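Local coordinates for DUF5636 domain-containing protein (Legionella pneumophila subsp. pneumophila str. Philadelphia 1, PDB 4RD8) that is of unknown function but folds as a mainly helical, single-chain member of the DUF5636 family, at residues H131-L137 with S192-L198. The protein carries 3 engineered substitutions. Coordinates in Å, arbitrary orientation, origin at the centre of the assembly. Numbering follows the deposited sequence.
Sequences HAIQWCL and SRSPEWL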
loop_
_atom_site.group_PDB
_atom_site.type_symbol
_atom_site.label_atom_id
_atom_site.label_comp_id
_atom_site.label_asym_id
_atom_site.label_seq_id
_atom_site.Cartn_x
_atom_site.Cartn_y
_atom_site.Cartn_z
ATOM N N HIS A 131 3.982 -1.108 2.461
ATOM C CA HIS A 131 3.426 -0.908 1.122
ATOM C C HIS A 131 2.114 -1.673 0.971
ATOM O O HIS A 131 1.159 -1.172 0.372
ATOM C CB HIS A 131 4.420 -1.328 0.032
ATOM C CG HIS A 131 5.594 -0.415 -0.107
ATOM N ND1 HIS A 131 5.483 0.964 -0.071
ATOM C CD2 HIS A 131 6.910 -0.680 -0.307
ATOM C CE1 HIS A 131 6.682 1.501 -0.236
ATOM N NE2 HIS A 131 7.560 0.529 -0.375
ATOM N N ALA A 132 2.057 -2.885 1.522
ATOM C CA ALA A 132 0.812 -3.647 1.513
ATOM C C ALA A 132 -0.287 -2.869 2.219
ATOM O O ALA A 132 -1.428 -2.828 1.751
ATOM C CB ALA A 132 1.011 -5.013 2.175
ATOM N N ILE A 133 0.061 -2.250 3.344
ATOM C CA ILE A 133 -0.897 -1.433 4.086
ATOM C C ILE A 133 -1.345 -0.186 3.307
ATOM O O ILE A 133 -2.534 0.147 3.317
ATOM C CB ILE A 133 -0.373 -1.067 5.495
ATOM C CG1 ILE A 133 -0.287 -2.332 6.353
ATOM C CG2 ILE A 133 -1.294 -0.065 6.165
ATOM C CD1 ILE A 133 0.385 -2.126 7.699
ATOM N N GLN A 134 -0.415 0.493 2.630
ATOM C CA GLN A 134 -0.788 1.625 1.771
ATOM C C GLN A 134 -1.865 1.214 0.786
ATOM O O GLN A 134 -2.880 1.901 0.638
ATOM C CB GLN A 134 0.421 2.172 1.004
ATOM C CG GLN A 134 1.335 3.036 1.853
ATOM C CD GLN A 134 2.702 3.207 1.217
ATOM O OE1 GLN A 134 3.237 2.266 0.621
ATOM N NE2 GLN A 134 3.269 4.401 1.333
ATOM N N TRP A 135 -1.642 0.085 0.123
ATOM C CA TRP A 135 -2.621 -0.413 -0.829
ATOM C C TRP A 135 -3.945 -0.784 -0.175
ATOM O O TRP A 135 -5.006 -0.475 -0.716
ATOM C CB TRP A 135 -2.020 -1.515 -1.730
ATOM C CG TRP A 135 -1.180 -0.840 -2.760
ATOM C CD1 TRP A 135 0.170 -0.649 -2.731
ATOM C CD2 TRP A 135 -1.666 -0.151 -3.925
ATOM N NE1 TRP A 135 0.561 0.084 -3.834
ATOM C CE2 TRP A 135 -0.543 0.407 -4.570
ATOM C CE3 TRP A 135 -2.935 0.036 -4.480
ATOM C CZ2 TRP A 135 -0.658 1.130 -5.767
ATOM C CZ3 TRP A 135 -3.046 0.756 -5.664
ATOM C CH2 TRP A 135 -1.910 1.298 -6.291
ATOM N N CYS A 136 -3.903 -1.404 1.004
ATOM C CA CYS A 136 -5.149 -1.673 1.718
ATOM C C CYS A 136 -5.913 -0.383 2.021
ATOM O O CYS A 136 -7.127 -0.370 1.953
ATOM C CB CYS A 136 -4.918 -2.457 3.017
ATOM S SG CYS A 136 -4.368 -4.147 2.746
ATOM N N LEU A 137 -5.205 0.691 2.373
ATOM C CA LEU A 137 -5.880 1.958 2.681
ATOM C C LEU A 137 -6.570 2.520 1.427
ATOM O O LEU A 137 -7.717 2.977 1.484
ATOM C CB LEU A 137 -4.890 2.977 3.265
ATOM C CG LEU A 137 -4.256 2.570 4.605
ATOM C CD1 LEU A 137 -3.179 3.576 5.002
ATOM C CD2 LEU A 137 -5.315 2.463 5.715
ATOM N N SER A 192 1.474 9.862 4.323
ATOM C CA SER A 192 1.503 8.438 4.027
ATOM C C SER A 192 2.080 8.067 2.661
ATOM O O SER A 192 2.174 6.889 2.342
ATOM C CB SER A 192 0.107 7.829 4.190
ATOM O OG SER A 192 -0.365 8.041 5.506
ATOM N N ARG A 193 2.480 9.054 1.863
ATOM C CA ARG A 193 3.236 8.746 0.645
ATOM C C ARG A 193 4.585 8.154 1.014
ATOM O O ARG A 193 5.201 7.437 0.224
ATOM C CB ARG A 193 3.457 9.991 -0.206
ATOM C CG ARG A 193 2.219 10.519 -0.902
ATOM C CD ARG A 193 2.578 11.802 -1.608
ATOM N NE ARG A 193 2.891 12.857 -0.646
ATOM C CZ ARG A 193 3.381 14.048 -0.969
ATOM N NH1 ARG A 193 3.638 14.335 -2.240
ATOM N NH2 ARG A 193 3.616 14.950 -0.017
ATOM N N SER A 194 5.052 8.468 2.220
ATOM C CA SER A 194 6.297 7.894 2.720
ATOM C C SER A 194 5.991 6.703 3.611
ATOM O O SER A 194 5.288 6.843 4.615
ATOM C CB SER A 194 7.070 8.921 3.538
ATOM O OG SER A 194 8.098 8.286 4.297
ATOM N N PRO A 195 6.516 5.521 3.257
ATOM C CA PRO A 195 6.266 4.371 4.132
ATOM C C PRO A 195 6.923 4.522 5.503
ATOM O O PRO A 195 6.401 3.972 6.472
ATOM C CB PRO A 195 6.886 3.197 3.357
ATOM C CG PRO A 195 7.947 3.845 2.484
ATOM C CD PRO A 195 7.334 5.167 2.082
ATOM N N GLU A 196 8.041 5.242 5.592
ATOM C CA GLU A 196 8.669 5.468 6.888
ATOM C C GLU A 196 7.743 6.303 7.754
ATOM O O GLU A 196 7.600 6.059 8.955
ATOM C CB GLU A 196 10.016 6.187 6.748
ATOM C CG GLU A 196 10.983 5.531 5.780
ATOM C CD GLU A 196 11.103 4.037 5.995
ATOM O OE1 GLU A 196 11.765 3.632 6.968
ATOM O OE2 GLU A 196 10.527 3.267 5.197
ATOM N N TRP A 197 7.123 7.302 7.148
ATOM C CA TRP A 197 6.232 8.165 7.909
ATOM C C TRP A 197 4.991 7.390 8.335
ATOM O O TRP A 197 4.555 7.503 9.479
ATOM C CB TRP A 197 5.851 9.419 7.114
ATOM C CG TRP A 197 5.031 10.390 7.930
ATOM C CD1 TRP A 197 5.491 11.458 8.648
ATOM C CD2 TRP A 197 3.606 10.358 8.124
ATOM N NE1 TRP A 197 4.438 12.095 9.270
ATOM C CE2 TRP A 197 3.276 11.442 8.958
ATOM C CE3 TRP A 197 2.586 9.518 7.664
ATOM C CZ2 TRP A 197 1.957 11.707 9.348
ATOM C CZ3 TRP A 197 1.280 9.786 8.047
ATOM C CH2 TRP A 197 0.979 10.871 8.882
ATOM N N LEU A 198 4.425 6.597 7.423
ATOM C CA LEU A 198 3.214 5.844 7.752
ATOM C C LEU A 198 3.472 4.803 8.832
ATOM O O LEU A 198 2.666 4.638 9.740
ATOM C CB LEU A 198 2.593 5.196 6.512
ATOM C CG LEU A 198 1.370 4.301 6.741
ATOM C CD1 LEU A 198 0.220 5.074 7.366
ATOM C CD2 LEU A 198 0.929 3.671 5.425
#
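Gln-134 reaches from helix 130-144 over the turn that leads into helix 195-204, its amide lying beside the backbone of 192-195. Its CA-to-CB bond points sideways, yet with chi1 m and chi2 t the end of the side chain comes nearer, placing NE2 2.9 Å from Ser-192 O; the N-H...O angle of 161° supports a hydrogen bond. NE2 also donates to Ile-184 O at the end of helix 179-184, so one amide nitrogen holds two backbone carbonyls. The amide orientation is fixed from the other end, where His-131 ND1 donates to Gln-134 OE1 (2.7 Å, 168°) one helical turn back. That imidazole meets Pro-195 obliquely, CE1 of His-131 lying 3.8 Å from CG of Pro-195, and packs edge-to-face with Trp-180. On the aliphatic part of Gln-134, Leu-198 CD2 sits 3.7 Å from Gln-134 CG, 4.1 Å from Leu-137 CD1 and 4.4 Å from Ile-133 CG2, an apolar patch that Leu-137 extends to helix 41-61. Ser-194 is the N-cap of helix 195-204: its OG accepts from Trp-197 N at 3.2 Å. With OE1 and NE2 both hydrogen-bonded, the buried Gln-134 amide can sit beside aliphatic packing against the first turn of helix 195-204.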